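Long-range contacts in peptidyl-prolyl cis-trans isomerase cyclophilin-type (Toxoplasma gondii, PDB 3BO7), which probably speeds protein folding by catalysing the cis-trans isomerisation of peptide bonds preceding proline, and is captured here in complex with the immunosuppressant cyclosporin A: residues 9-14 and 167-172; 16-21 and 144-149; 35-40 and 78-83; 102-107 and 120-125. All coordinates share one frame; numbering follows the deposited sequence. Where two conformers were deposited one is given.

How the contacts relate
Contacts 1, 2 and 4 all build on the same antiparallel sheet, while contact 3 joins helix 28-39 to a long loop. Contact 4, with nine of its eleven touching residues buried, is the innermost; the other three are partly buried. Contacts 1 and 4 are strand pairs held by backbone hydrogen bonds, whereas contacts 2 and 3 have no hydrogen bond between their segments and rest on packing. Leu18 and Leu146 of contact 2 press on Ile121 of contact 4, and Leu9 and Ile169 of contact 1 meet Leu35 and Cys38 of contact 3. Contacts 2 and 3, about 22 Å apart between centres, lie on opposite sides of the chain's centre.

Contact 1: residues 9-14 and 167-172; sequences LRIVTT and EEIIVF
Val12 and Glu167 bury more surface than the other residues, and they meet at a classic beta bulge in the antiparallel pairing of strands 7-13 and 166-171. Glu167 and Glu168 both face Val12, whose carbonyl oxygen is gripped twice: Glu167 N lies 2.7 Å from Val12 O, and Glu168 N reaches the same Val12 O at a longer 3.3 Å. Val12 N donates to Glu168 O over 2.8 Å. The valine methyls divide between the two acids, CG1 lying 3.6 Å from Glu167 OE2 while CG2 runs beside the aliphatic CG of Glu168. Glu167 CG stands anti to its own carbonyl carbon (chi1 -84°), and the extended chain beyond it brings OE1 to 3.4 Å from Thr14 CG2.

Arg10, next in buried surface, pairs with Ile170 by two backbone bonds, of which Arg10 N to Ile170 O is 2.7 Å. Its CB abuts the edge of the Phe172 ring, 3.8 Å from CE2, and Phe172 CZ sits over the centre of one guanidinium face; NE is held by Asn19 of strand 16-22. On the other side of the sheet Ile169 packs against both Leu9 and Ile11, and Val171 against Leu9, with helix 28-39 beyond. The pairing thus has a hydrocarbon face turned to the helix and a mixed face of Arg10, Val12, Glu168 and Ile170, whose charged chains lie against apolar groups.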
loop_
_atom_site.group_PDB
_atom_site.type_symbol
_atom_site.label_atom_id
_atom_site.label_comp_id
_atom_site.label_asym_id
_atom_site.label_seq_id
_atom_site.Cartn_x
_atom_site.Cartn_y
_atom_site.Cartn_z
ATOM N N LEU A 9 -7.066 -9.929 -1.970
ATOM C CA LEU A 9 -6.069 -9.881 -3.034
ATOM C C LEU A 9 -4.708 -10.388 -2.585
ATOM O O LEU A 9 -4.379 -10.342 -1.399
ATOM C CB LEU A 9 -5.946 -8.464 -3.635
ATOM C CG LEU A 9 -5.475 -7.239 -2.834
ATOM C CD1 LEU A 9 -3.954 -7.101 -2.837
ATOM C CD2 LEU A 9 -6.116 -6.007 -3.434
ATOM N N ARG A 10 -3.928 -10.873 -3.548
ATOM C CA ARG A 10 -2.537 -11.242 -3.308
ATOM C C ARG A 10 -1.586 -10.373 -4.137
ATOM O O ARG A 10 -1.722 -10.265 -5.361
ATOM C CB ARG A 10 -2.311 -12.723 -3.614
ATOM C CG ARG A 10 -0.919 -13.230 -3.270
ATOM C CD ARG A 10 -0.767 -14.684 -3.675
ATOM N NE ARG A 10 -1.549 -15.542 -2.795
ATOM C CZ ARG A 10 -2.021 -16.741 -3.119
ATOM N NH1 ARG A 10 -1.793 -17.239 -4.315
ATOM N NH2 ARG A 10 -2.721 -17.439 -2.232
ATOM N N ILE A 11 -0.637 -9.743 -3.454
ATOM C CA ILE A 11 0.452 -9.032 -4.121
ATOM C C ILE A 11 1.610 -10.013 -4.261
ATOM O O ILE A 11 2.126 -10.505 -3.254
ATOM C CB ILE A 11 0.905 -7.778 -3.320
ATOM C CG1 ILE A 11 -0.203 -6.720 -3.303
ATOM C CG2 ILE A 11 2.192 -7.190 -3.903
ATOM C CD1 ILE A 11 0.110 -5.467 -2.453
ATOM N N VAL A 12 1.995 -10.309 -5.505
ATOM C CA VAL A 12 3.099 -11.220 -5.783
ATOM C C VAL A 12 4.332 -10.397 -6.122
ATOM O O VAL A 12 4.343 -9.674 -7.131
ATOM C CB VAL A 12 2.790 -12.183 -6.980
ATOM C CG1 VAL A 12 3.877 -13.259 -7.109
ATOM C CG2 VAL A 12 1.429 -12.827 -6.842
ATOM N N THR A 13 5.368 -10.486 -5.290
ATOM C CA THR A 13 6.604 -9.754 -5.583
ATOM C C THR A 13 7.774 -10.689 -5.869
ATOM O O THR A 13 7.685 -11.905 -5.676
ATOM C CB THR A 13 7.008 -8.723 -4.478
ATOM O OG1 THR A 13 7.602 -9.398 -3.361
ATOM C CG2 THR A 13 5.807 -7.878 -4.016
ATOM N N THR A 14 8.872 -10.098 -6.325
ATOM C CA THR A 14 10.102 -10.829 -6.600
ATOM C C THR A 14 10.749 -11.356 -5.317
ATOM O O THR A 14 11.744 -12.077 -5.379
ATOM C CB THR A 14 11.113 -9.936 -7.363
ATOM O OG1 THR A 14 11.391 -8.755 -6.598
ATOM C CG2 THR A 14 10.552 -9.521 -8.728
ATOM N N GLU A 167 5.332 -8.240 -9.160
ATOM C CA GLU A 167 5.166 -9.007 -10.394
ATOM C C GLU A 167 3.722 -8.920 -10.874
ATOM O O GLU A 167 3.457 -8.718 -12.061
ATOM C CB GLU A 167 5.599 -10.467 -10.196
ATOM C CG GLU A 167 7.099 -10.682 -10.357
ATOM C CD GLU A 167 7.616 -11.991 -9.765
ATOM O OE1 GLU A 167 8.839 -12.223 -9.865
ATOM O OE2 GLU A 167 6.824 -12.781 -9.201
ATOM N N GLU A 168 2.790 -9.047 -9.937
ATOM C CA GLU A 168 1.368 -8.967 -10.248
ATOM C C GLU A 168 0.559 -8.880 -8.980
ATOM O O GLU A 168 1.046 -9.201 -7.895
ATOM C CB GLU A 168 0.902 -10.201 -11.037
ATOM C CG GLU A 168 1.016 -11.503 -10.249
ATOM C CD GLU A 168 0.403 -12.690 -10.957
ATOM O OE1 GLU A 168 -0.333 -12.502 -11.951
ATOM O OE2 GLU A 168 0.662 -13.826 -10.508
ATOM N N ILE A 169 -0.691 -8.463 -9.141
ATOM C CA ILE A 169 -1.659 -8.495 -8.060
ATOM C C ILE A 169 -2.851 -9.339 -8.499
ATOM O O ILE A 169 -3.472 -9.077 -9.540
ATOM C CB ILE A 169 -2.073 -7.074 -7.608
ATOM C CG1 ILE A 169 -0.824 -6.278 -7.186
ATOM C CG2 ILE A 169 -3.097 -7.148 -6.476
ATOM C CD1 ILE A 169 -1.099 -4.891 -6.612
ATOM N N ILE A 170 -3.131 -10.384 -7.726
ATOM C CA ILE A 170 -4.271 -11.246 -8.005
ATOM C C ILE A 170 -5.419 -10.815 -7.106
ATOM O O ILE A 170 -5.296 -10.843 -5.883
ATOM C CB ILE A 170 -3.955 -12.764 -7.791
ATOM C CG1 ILE A 170 -2.676 -13.180 -8.540
ATOM C CG2 ILE A 170 -5.160 -13.623 -8.215
ATOM C CD1 ILE A 170 -2.180 -14.601 -8.233
ATOM N N VAL A 171 -6.522 -10.397 -7.718
ATOM C CA VAL A 171 -7.713 -10.035 -6.967
ATOM C C VAL A 171 -8.660 -11.235 -6.915
ATOM O O VAL A 171 -9.074 -11.749 -7.946
ATOM C CB VAL A 171 -8.412 -8.777 -7.547
ATOM C CG1 VAL A 171 -9.648 -8.428 -6.735
ATOM C CG2 VAL A 171 -7.448 -7.589 -7.574
ATOM N N PHE A 172 -8.973 -11.676 -5.699
ATOM C CA PHE A 172 -9.848 -12.823 -5.474
ATOM C C PHE A 172 -11.279 -12.399 -5.190
ATOM O O PHE A 172 -12.199 -13.210 -5.280
ATOM C CB PHE A 172 -9.334 -13.673 -4.304
ATOM C CG PHE A 172 -8.042 -14.368 -4.585
ATOM C CD1 PHE A 172 -8.024 -15.601 -5.232
ATOM C CD2 PHE A 172 -6.836 -13.793 -4.204
ATOM C CE1 PHE A 172 -6.816 -16.242 -5.497
ATOM C CE2 PHE A 172 -5.630 -14.431 -4.454
ATOM C CZ PHE A 172 -5.618 -15.651 -5.105
#

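Contact 2: residues 16-21 and 144-149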
loop_
_atom_site.group_PDB
_atom_site.type_symbol
_atom_site.label_atom_id
_atom_site.label_comp_id
_atom_site.label_asym_id
_atom_site.label_seq_id
_atom_site.Cartn_x
_atom_site.Cartn_y
_atom_site.Cartn_z
ATOM N N GLY A 16 8.648 -12.524 -2.391
ATOM C CA GLY A 16 7.570 -13.024 -1.552
ATOM C C GLY A 16 6.215 -12.476 -1.939
ATOM O O GLY A 16 6.113 -11.526 -2.726
ATOM N N SER A 17 5.174 -13.092 -1.387
ATOM C CA SER A 17 3.789 -12.723 -1.677
ATOM C C SER A 17 3.028 -12.355 -0.409
ATOM O O SER A 17 3.284 -12.906 0.668
ATOM C CB SER A 17 3.072 -13.861 -2.408
ATOM O OG SER A 17 3.583 -14.016 -3.721
ATOM N N LEU A 18 2.092 -11.418 -0.547
ATOM C CA LEU A 18 1.285 -10.969 0.582
ATOM C C LEU A 18 -0.195 -11.144 0.306
ATOM O O LEU A 18 -0.687 -10.723 -0.743
ATOM C CB LEU A 18 1.573 -9.504 0.924
ATOM C CG LEU A 18 2.983 -9.096 1.364
ATOM C CD1 LEU A 18 3.044 -7.592 1.479
ATOM C CD2 LEU A 18 3.363 -9.730 2.679
ATOM N N ASN A 19 -0.890 -11.767 1.261
ATOM C CA ASN A 19 -2.342 -11.904 1.217
ATOM C C ASN A 19 -2.996 -10.771 1.991
ATOM O O ASN A 19 -2.654 -10.509 3.153
ATOM C CB ASN A 19 -2.782 -13.265 1.766
ATOM C CG ASN A 19 -2.494 -14.411 0.801
ATOM O OD1 ASN A 19 -2.359 -14.216 -0.410
ATOM N ND2 ASN A 19 -2.414 -15.616 1.340
ATOM N N ILE A 20 -3.932 -10.098 1.342
ATOM C CA ILE A 20 -4.463 -8.849 1.870
ATOM C C ILE A 20 -5.991 -8.818 1.890
ATOM O O ILE A 20 -6.650 -9.208 0.932
ATOM C CB ILE A 20 -3.862 -7.622 1.096
ATOM C CG1 ILE A 20 -2.419 -7.373 1.561
ATOM C CG2 ILE A 20 -4.727 -6.368 1.263
ATOM C CD1 ILE A 20 -1.614 -6.536 0.632
ATOM N N GLU A 21 -6.527 -8.367 3.020
ATOM C CA GLU A 21 -7.932 -8.037 3.152
ATOM C C GLU A 21 -8.110 -6.527 3.054
ATOM O O GLU A 21 -7.426 -5.767 3.743
ATOM C CB GLU A 21 -8.444 -8.526 4.496
ATOM C CG GLU A 21 -9.862 -8.109 4.819
ATOM C CD GLU A 21 -10.340 -8.717 6.109
ATOM O OE1 GLU A 21 -9.799 -8.367 7.182
ATOM O OE2 GLU A 21 -11.256 -9.559 6.054
ATOM N N ASP A 144 5.564 -13.131 7.510
ATOM C CA ASP A 144 6.980 -13.511 7.546
ATOM C C ASP A 144 7.774 -13.023 6.335
ATOM O O ASP A 144 8.987 -12.843 6.425
ATOM C CB ASP A 144 7.145 -15.017 7.794
ATOM C CG ASP A 144 6.824 -15.397 9.238
ATOM O OD1 ASP A 144 7.761 -15.506 10.055
ATOM O OD2 ASP A 144 5.627 -15.545 9.566
ATOM N N VAL A 145 7.088 -12.799 5.214
ATOM C CA VAL A 145 7.677 -12.092 4.068
ATOM C C VAL A 145 7.969 -10.640 4.478
ATOM O O VAL A 145 9.035 -10.091 4.189
ATOM C CB VAL A 145 6.745 -12.148 2.825
ATOM C CG1 VAL A 145 7.146 -11.107 1.771
ATOM C CG2 VAL A 145 6.747 -13.543 2.225
ATOM N N LEU A 146 7.011 -10.048 5.187
ATOM C CA LEU A 146 7.117 -8.690 5.703
ATOM C C LEU A 146 8.300 -8.576 6.651
ATOM O O LEU A 146 9.079 -7.629 6.559
ATOM C CB LEU A 146 5.825 -8.320 6.425
ATOM C CG LEU A 146 5.162 -6.965 6.190
ATOM C CD1 LEU A 146 5.091 -6.589 4.712
ATOM C CD2 LEU A 146 3.766 -6.989 6.819
ATOM N N ARG A 147 8.440 -9.558 7.544
ATOM C CA ARG A 147 9.556 -9.612 8.491
ATOM C C ARG A 147 10.936 -9.712 7.819
ATOM O O ARG A 147 11.925 -9.225 8.362
ATOM C CB ARG A 147 9.351 -10.738 9.505
ATOM C CG ARG A 147 8.274 -10.435 10.527
ATOM C CD ARG A 147 8.113 -11.550 11.546
ATOM N NE ARG A 147 6.961 -11.294 12.409
ATOM C CZ ARG A 147 5.763 -11.860 12.266
ATOM N NH1 ARG A 147 5.537 -12.751 11.301
ATOM N NH2 ARG A 147 4.786 -11.541 13.101
ATOM N N GLN A 148 10.992 -10.321 6.639
ATOM C CA GLN A 148 12.223 -10.368 5.848
ATOM C C GLN A 148 12.489 -9.036 5.151
ATOM O O GLN A 148 13.644 -8.616 5.023
ATOM C CB GLN A 148 12.193 -11.509 4.819
ATOM C CG GLN A 148 12.407 -12.907 5.406
ATOM C CD GLN A 148 13.585 -12.974 6.384
ATOM O OE1 GLN A 148 14.733 -12.710 6.018
ATOM N NE2 GLN A 148 13.293 -13.323 7.631
ATOM N N TRP A 149 11.424 -8.379 4.693
ATOM C CA TRP A 149 11.547 -7.054 4.102
ATOM C C TRP A 149 12.094 -6.046 5.096
ATOM O O TRP A 149 12.834 -5.146 4.714
ATOM C CB TRP A 149 10.210 -6.554 3.571
ATOM C CG TRP A 149 9.707 -7.284 2.372
ATOM C CD1 TRP A 149 10.330 -8.297 1.690
ATOM C CD2 TRP A 149 8.484 -7.028 1.681
ATOM N NE1 TRP A 149 9.556 -8.699 0.632
ATOM C CE2 TRP A 149 8.418 -7.934 0.601
ATOM C CE3 TRP A 149 7.434 -6.123 1.872
ATOM C CZ2 TRP A 149 7.341 -7.961 -0.284
ATOM C CZ3 TRP A 149 6.366 -6.151 0.992
ATOM C CH2 TRP A 149 6.327 -7.062 -0.074
#
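Val145 sets its two methyls against the start of strand 16-22, CG1 lying 3.9 Å from Gly16 CA and CG2 3.8 Å from Ser17 O. CG1 stands anti to Val145's own backbone N (chi1 164°), with CG2 beside that N, and both branches meet the strand where Gly16 has no side chain. There phi is positive (119°), and a CB would be jammed against the preceding carbonyl oxygen as well as striking Val145 CG1, so its absence lets the valine in. Val145 CG1 also comes within 4.1 Å of Leu18 CD2.

One residue on, Leu146 crosses Leu18 at about a right angle, its CD1 4.0 Å from Leu18 CD1. Leu146 also touches Ile121 and Phe123, and so bridges the helix to strand 119-122 and the residue just after it. Trp149, a turn after Val145, meets Leu18 tip to tip: Leu18 CD1 lies 3.7 Å from the indole atom CZ3 and equally near CH2. Within the helix, Val145 CG1 sits over one face of the same indole, toward its rim, while Trp149 NE1 donates to Gln15 O just before the strand.

Helix 143-149 thus packs on the sheet as one of the helices capping the cyclophilin barrel. With no hydrogen bond joining the two segments, their contact depends on hydrocarbon packing, and the Trp149 bond to Gln15 adds a polar tie at its border.

Contact 3: residues 35-40 and 78-83; sequences LRLCAV and RSISGF. With EDO (1,2-ethanediol), chain N.
Arg36, which faces Phe83 across this contact, donates from NH1 to O2 of a bound 1,2-ethanediol over 3.0 Å, in a nearly straight bond (168° at the hydrogen). The diol oxygen lies at the edge of the guanidinium, near its plane, and the molecule probably comes from the crystallisation liquor. The contact joins helix 28-39, one of the helices packed on the cyclophilin barrel, to the irregular loop 78-83.

Phe83 turns the edge of its ring to the arginine: CD1 stands over the centre of one guanidinium face, 3.7 Å from Arg36 CZ, and the two planes are 72° apart. The geometry is therefore edge-to-face with the cation supplying the face, unlike a cation-pi stack over the ring; it is Arg29, on the same helix, that makes a cation-pi contact with Phe83. Arg36 NH2 forms a salt bridge with Asp32 one helical turn back, and NE is hydrogen-bonded too, so all three guanidinium nitrogens are engaged.

Closer to the helix backbone, Arg36 CG is anti to the carbonyl carbon (chi1 -70°) and the chain runs extended to NE, passing beside the Gly82 carbonyl: CB and CD of Arg36 each lie 3.4 Å from Gly82 O. This close approach is possible because Gly82 has no CB, which would clash with Arg36 CB. Ser33 OG is hydrogen-bonded to Gly82 N, which ties the same glycine to the helix. Beside it, Leu37 lies against the loop backbone, its methyls near the carbonyls of Ile80 and Ser81 and, more loosely, CD2 near Ile80 CD1; Leu37 CG is 3.6 Å from Gly82 CA.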
loop_
_atom_site.group_PDB
_atom_site.type_symbol
_atom_site.label_atom_id
_atom_site.label_comp_id
_atom_site.label_asym_id
_atom_site.label_seq_id
_atom_site.Cartn_x
_atom_site.Cartn_y
_atom_site.Cartn_z
ATOM N N LEU A 35 -8.473 -1.131 -6.284
ATOM C CA LEU A 35 -8.959 -2.241 -7.099
ATOM C C LEU A 35 -9.142 -1.823 -8.545
ATOM O O LEU A 35 -8.856 -2.599 -9.459
ATOM C CB LEU A 35 -10.252 -2.843 -6.507
ATOM C CG LEU A 35 -10.085 -3.578 -5.160
ATOM C CD1 LEU A 35 -11.419 -3.807 -4.454
ATOM C CD2 LEU A 35 -9.336 -4.903 -5.308
ATOM N N ARG A 36 -9.593 -0.594 -8.761
ATOM C CA ARG A 36 -9.646 -0.047 -10.124
ATOM C C ARG A 36 -8.255 0.030 -10.771
ATOM O O ARG A 36 -8.126 -0.165 -11.983
ATOM C CB ARG A 36 -10.345 1.312 -10.162
ATOM C CG ARG A 36 -11.850 1.237 -9.902
ATOM C CD ARG A 36 -12.526 2.567 -10.112
ATOM N NE ARG A 36 -13.747 2.698 -9.322
ATOM C CZ ARG A 36 -14.750 3.517 -9.626
ATOM N NH1 ARG A 36 -14.682 4.264 -10.718
ATOM N NH2 ARG A 36 -15.829 3.589 -8.850
ATOM N N LEU A 37 -7.228 0.278 -9.958
ATOM C CA LEU A 37 -5.837 0.330 -10.424
ATOM C C LEU A 37 -5.274 -1.067 -10.647
ATOM O O LEU A 37 -4.566 -1.298 -11.630
ATOM C CB LEU A 37 -4.945 1.105 -9.438
ATOM C CG LEU A 37 -5.112 2.625 -9.317
ATOM C CD1 LEU A 37 -4.269 3.155 -8.174
ATOM C CD2 LEU A 37 -4.762 3.331 -10.611
ATOM N N CYS A 38 -5.584 -1.986 -9.727
ATOM C CA CYS A 38 -5.308 -3.414 -9.928
ATOM C C CYS A 38 -5.885 -3.934 -11.258
ATOM O O CYS A 38 -5.242 -4.731 -11.946
ATOM C CB CYS A 38 -5.844 -4.254 -8.763
ATOM S SG CYS A 38 -4.928 -4.070 -7.229
ATOM N N ALA A 39 -7.082 -3.464 -11.612
ATOM C CA ALA A 39 -7.763 -3.891 -12.835
ATOM C C ALA A 39 -6.935 -3.632 -14.097
ATOM O O ALA A 39 -6.836 -4.507 -14.964
ATOM C CB ALA A 39 -9.142 -3.231 -12.942
ATOM N N VAL A 40 -6.323 -2.451 -14.181
ATOM C CA VAL A 40 -5.540 -2.037 -15.349
ATOM C C VAL A 40 -4.035 -2.299 -15.200
ATOM O O VAL A 40 -3.224 -1.731 -15.949
ATOM C CB VAL A 40 -5.771 -0.550 -15.698
ATOM C CG1 VAL A 40 -7.213 -0.313 -16.074
ATOM C CG2 VAL A 40 -5.355 0.361 -14.537
ATOM N N ARG A 78 2.826 9.074 -14.163
ATOM C CA ARG A 78 2.640 9.744 -12.871
ATOM C C ARG A 78 1.562 9.064 -12.020
ATOM O O ARG A 78 0.678 8.377 -12.551
ATOM C CB ARG A 78 2.364 11.252 -13.028
ATOM C CG ARG A 78 0.988 11.630 -13.518
ATOM C CD ARG A 78 0.723 13.141 -13.366
ATOM N NE ARG A 78 1.465 13.935 -14.355
ATOM C CZ ARG A 78 0.977 14.976 -15.033
ATOM N NH1 ARG A 78 -0.278 15.384 -14.857
ATOM N NH2 ARG A 78 1.752 15.608 -15.908
ATOM N N SER A 79 1.651 9.263 -10.704
ATOM C CA SER A 79 0.717 8.673 -9.759
ATOM C C SER A 79 -0.676 9.278 -9.904
ATOM O O SER A 79 -0.842 10.498 -9.982
ATOM C CB SER A 79 1.229 8.814 -8.325
ATOM O OG SER A 79 2.259 7.882 -8.053
ATOM N N ILE A 80 -1.663 8.397 -9.957
ATOM C CA ILE A 80 -3.058 8.768 -10.105
ATOM C C ILE A 80 -3.867 7.870 -9.180
ATOM O O ILE A 80 -3.373 6.825 -8.748
ATOM C CB ILE A 80 -3.550 8.565 -11.570
ATOM C CG1 ILE A 80 -3.086 7.203 -12.121
ATOM C CG2 ILE A 80 -3.099 9.732 -12.465
ATOM C CD1 ILE A 80 -3.851 6.726 -13.346
ATOM N N SER A 81 -5.096 8.270 -8.866
ATOM C CA SER A 81 -6.020 7.362 -8.211
ATOM C C SER A 81 -6.666 6.465 -9.274
ATOM O O SER A 81 -6.479 6.686 -10.473
ATOM C CB SER A 81 -7.079 8.135 -7.433
ATOM O OG SER A 81 -7.958 8.805 -8.307
ATOM N N GLY A 82 -7.428 5.465 -8.829
ATOM C CA GLY A 82 -8.125 4.559 -9.737
ATOM C C GLY A 82 -9.387 5.105 -10.390
ATOM O O GLY A 82 -9.921 4.479 -11.298
ATOM N N PHE A 83 -9.867 6.258 -9.927
ATOM C CA PHE A 83 -11.085 6.888 -10.445
ATOM C C PHE A 83 -10.877 7.590 -11.800
ATOM O O PHE A 83 -9.753 7.960 -12.131
ATOM C CB PHE A 83 -11.649 7.854 -9.399
ATOM C CG PHE A 83 -11.943 7.196 -8.057
ATOM C CD1 PHE A 83 -12.920 6.201 -7.948
ATOM C CD2 PHE A 83 -11.246 7.576 -6.910
ATOM C CE1 PHE A 83 -13.188 5.587 -6.717
ATOM C CE2 PHE A 83 -11.513 6.976 -5.673
ATOM C CZ PHE A 83 -12.491 5.977 -5.578
HETATM C C1 EDO N . -16.865 7.001 -9.463
HETATM O O1 EDO N . -16.230 8.198 -8.999
HETATM C C2 EDO N . -16.983 7.068 -10.982
HETATM O O2 EDO N . -17.101 5.751 -11.542
#

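Contact 4: residues 102-107 and 120-125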
loop_
_atom_site.group_PDB
_atom_site.type_symbol
_atom_site.label_atom_id
_atom_site.label_comp_id
_atom_site.label_asym_id
_atom_site.label_seq_id
_atom_site.Cartn_x
_atom_site.Cartn_y
_atom_site.Cartn_z
ATOM N N ILE A 102 1.838 -5.205 13.356
ATOM C CA ILE A 102 2.378 -5.517 12.035
ATOM C C ILE A 102 1.267 -5.678 10.988
ATOM O O ILE A 102 0.177 -6.163 11.296
ATOM C CB ILE A 102 3.274 -6.799 12.107
ATOM C CG1 ILE A 102 3.960 -7.087 10.765
ATOM C CG2 ILE A 102 2.467 -8.011 12.630
ATOM C CD1 ILE A 102 5.182 -7.966 10.875
ATOM N N GLY A 103 1.534 -5.241 9.761
ATOM C CA GLY A 103 0.677 -5.589 8.632
ATOM C C GLY A 103 -0.529 -4.714 8.344
ATOM O O GLY A 103 -1.419 -5.130 7.598
ATOM N N VAL A 104 -0.573 -3.515 8.921
ATOM C CA VAL A 104 -1.628 -2.560 8.601
ATOM C C VAL A 104 -1.360 -1.969 7.205
ATOM O O VAL A 104 -0.240 -1.532 6.906
ATOM C CB VAL A 104 -1.745 -1.445 9.684
ATOM C CG1 VAL A 104 -2.778 -0.396 9.301
ATOM C CG2 VAL A 104 -2.078 -2.042 11.056
ATOM N N LEU A 105 -2.377 -1.987 6.345
ATOM C CA LEU A 105 -2.261 -1.377 5.023
ATOM C C LEU A 105 -2.922 -0.002 5.027
ATOM O O LEU A 105 -4.121 0.150 5.313
ATOM C CB LEU A 105 -2.837 -2.278 3.920
ATOM C CG LEU A 105 -2.896 -1.691 2.497
ATOM C CD1 LEU A 105 -1.496 -1.447 1.921
ATOM C CD2 LEU A 105 -3.700 -2.566 1.543
ATOM N N SER A 106 -2.122 1.005 4.698
ATOM C CA SER A 106 -2.541 2.385 4.835
ATOM C C SER A 106 -2.053 3.262 3.670
ATOM O O SER A 106 -1.139 2.877 2.938
ATOM C CB SER A 106 -2.042 2.909 6.172
ATOM O OG SER A 106 -2.626 4.153 6.479
ATOM N N MET A 107 -2.679 4.428 3.498
ATOM C CA MET A 107 -2.340 5.354 2.401
ATOM C C MET A 107 -1.244 6.356 2.764
ATOM O O MET A 107 -1.318 7.030 3.785
ATOM C CB MET A 107 -3.580 6.137 1.933
ATOM C CG MET A 107 -4.609 5.354 1.119
ATOM S SD MET A 107 -3.963 4.571 -0.389
ATOM C CE MET A 107 -3.481 5.984 -1.390
ATOM N N PHE A 120 1.548 2.134 2.360
ATOM C CA PHE A 120 2.549 1.484 3.195
ATOM C C PHE A 120 1.971 0.318 3.976
ATOM O O PHE A 120 0.761 0.230 4.208
ATOM C CB PHE A 120 3.249 2.479 4.131
ATOM C CG PHE A 120 2.334 3.220 5.069
ATOM C CD1 PHE A 120 2.314 2.908 6.425
ATOM C CD2 PHE A 120 1.538 4.262 4.615
ATOM C CE1 PHE A 120 1.496 3.614 7.311
ATOM C CE2 PHE A 120 0.718 4.965 5.485
ATOM C CZ PHE A 120 0.702 4.647 6.842
ATOM N N ILE A 121 2.853 -0.589 4.363
ATOM C CA ILE A 121 2.472 -1.661 5.270
ATOM C C ILE A 121 3.353 -1.562 6.503
ATOM O O ILE A 121 4.585 -1.464 6.398
ATOM C CB ILE A 121 2.557 -3.050 4.600
ATOM C CG1 ILE A 121 1.802 -3.032 3.262
ATOM C CG2 ILE A 121 1.974 -4.114 5.519
ATOM C CD1 ILE A 121 1.979 -4.261 2.406
ATOM N N THR A 122 2.723 -1.556 7.671
ATOM C CA THR A 122 3.454 -1.368 8.918
ATOM C C THR A 122 4.280 -2.593 9.290
ATOM O O THR A 122 3.864 -3.726 9.040
ATOM C CB THR A 122 2.519 -1.015 10.097
ATOM O OG1 THR A 122 1.790 -2.181 10.514
ATOM C CG2 THR A 122 1.554 0.104 9.714
ATOM N N PHE A 123 5.449 -2.351 9.878
ATOM C CA PHE A 123 6.213 -3.392 10.560
ATOM C C PHE A 123 5.832 -3.436 12.048
ATOM O O PHE A 123 5.880 -4.499 12.682
ATOM C CB PHE A 123 7.729 -3.170 10.393
ATOM C CG PHE A 123 8.221 -3.307 8.961
ATOM C CD1 PHE A 123 7.822 -4.380 8.161
ATOM C CD2 PHE A 123 9.112 -2.389 8.434
ATOM C CE1 PHE A 123 8.286 -4.512 6.850
ATOM C CE2 PHE A 123 9.585 -2.516 7.134
ATOM C CZ PHE A 123 9.165 -3.577 6.338
ATOM N N LYS A 124 5.469 -2.272 12.591
ATOM C CA LYS A 124 4.989 -2.171 13.970
ATOM C C LYS A 124 4.092 -0.955 14.143
ATOM O O LYS A 124 3.897 -0.180 13.207
ATOM C CB LYS A 124 6.150 -2.142 14.977
ATOM C CG LYS A 124 5.717 -2.366 16.441
ATOM C CD LYS A 124 4.777 -3.580 16.610
ATOM C CE LYS A 124 3.963 -3.491 17.895
ATOM N NZ LYS A 124 2.981 -4.602 18.006
ATOM N N SER A 125 3.511 -0.816 15.330
ATOM C CA SER A 125 2.635 0.293 15.645
ATOM C C SER A 125 3.255 1.643 15.319
ATOM O O SER A 125 4.457 1.858 15.513
ATOM C CB SER A 125 2.245 0.235 17.112
ATOM O OG SER A 125 1.459 -0.912 17.335
#
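The beta hairpin of strands 104-107 and 119-122 provides part of the wall that meets the bound cyclosporin: Phe120 packs on a modified side chain of that peptide and, within the hairpin, its ring is pressed against Ser106. Ser106 CB lies over one ring face, 3.7 Å from the Phe120 centroid, in a CH-pi contact displaced toward the rim. CG of Phe120 sits between its own backbone N and carbonyl carbon (chi1 59°), on the same face of the sheet as Ser106. His99 holds Ser106 OG, which steadies the serine. At the edge of the ring, near its plane, Met107 O comes 3.4 Å from CE2; this oxygen is hydrogen-bonded to His133 ND1, and the His133 ring meets Phe120 edge-to-face.

The backbones are joined in antiparallel pairs. In the hydrogen-bonded pair, Ser106 N donates to Phe120 O over 3.0 Å, and Phe120 N returns a bond of 2.8 Å to Ser106 O. Further along, Thr122 N reaches Val104 O on a lone pair at 3.1 Å, and Gly103 N donates to Thr122 O at 2.9 Å from above the carbonyl plane, 37° out of it. The Thr122 hydroxyl takes Val104 N at 3.1 Å and is also bonded to Gly101 O.

On the opposite face, in the non-hydrogen-bonded pair, Leu105 CD1 packs on Ile121 CG1 at 3.9 Å, with strand 16-22 nearby. Backbone and side-chain bonds thus set the register together, and Phe120 offers a hydrophobic surface to cyclosporin, as the pocket phenylalanine of cyclophilins probably does to proline-containing substrates.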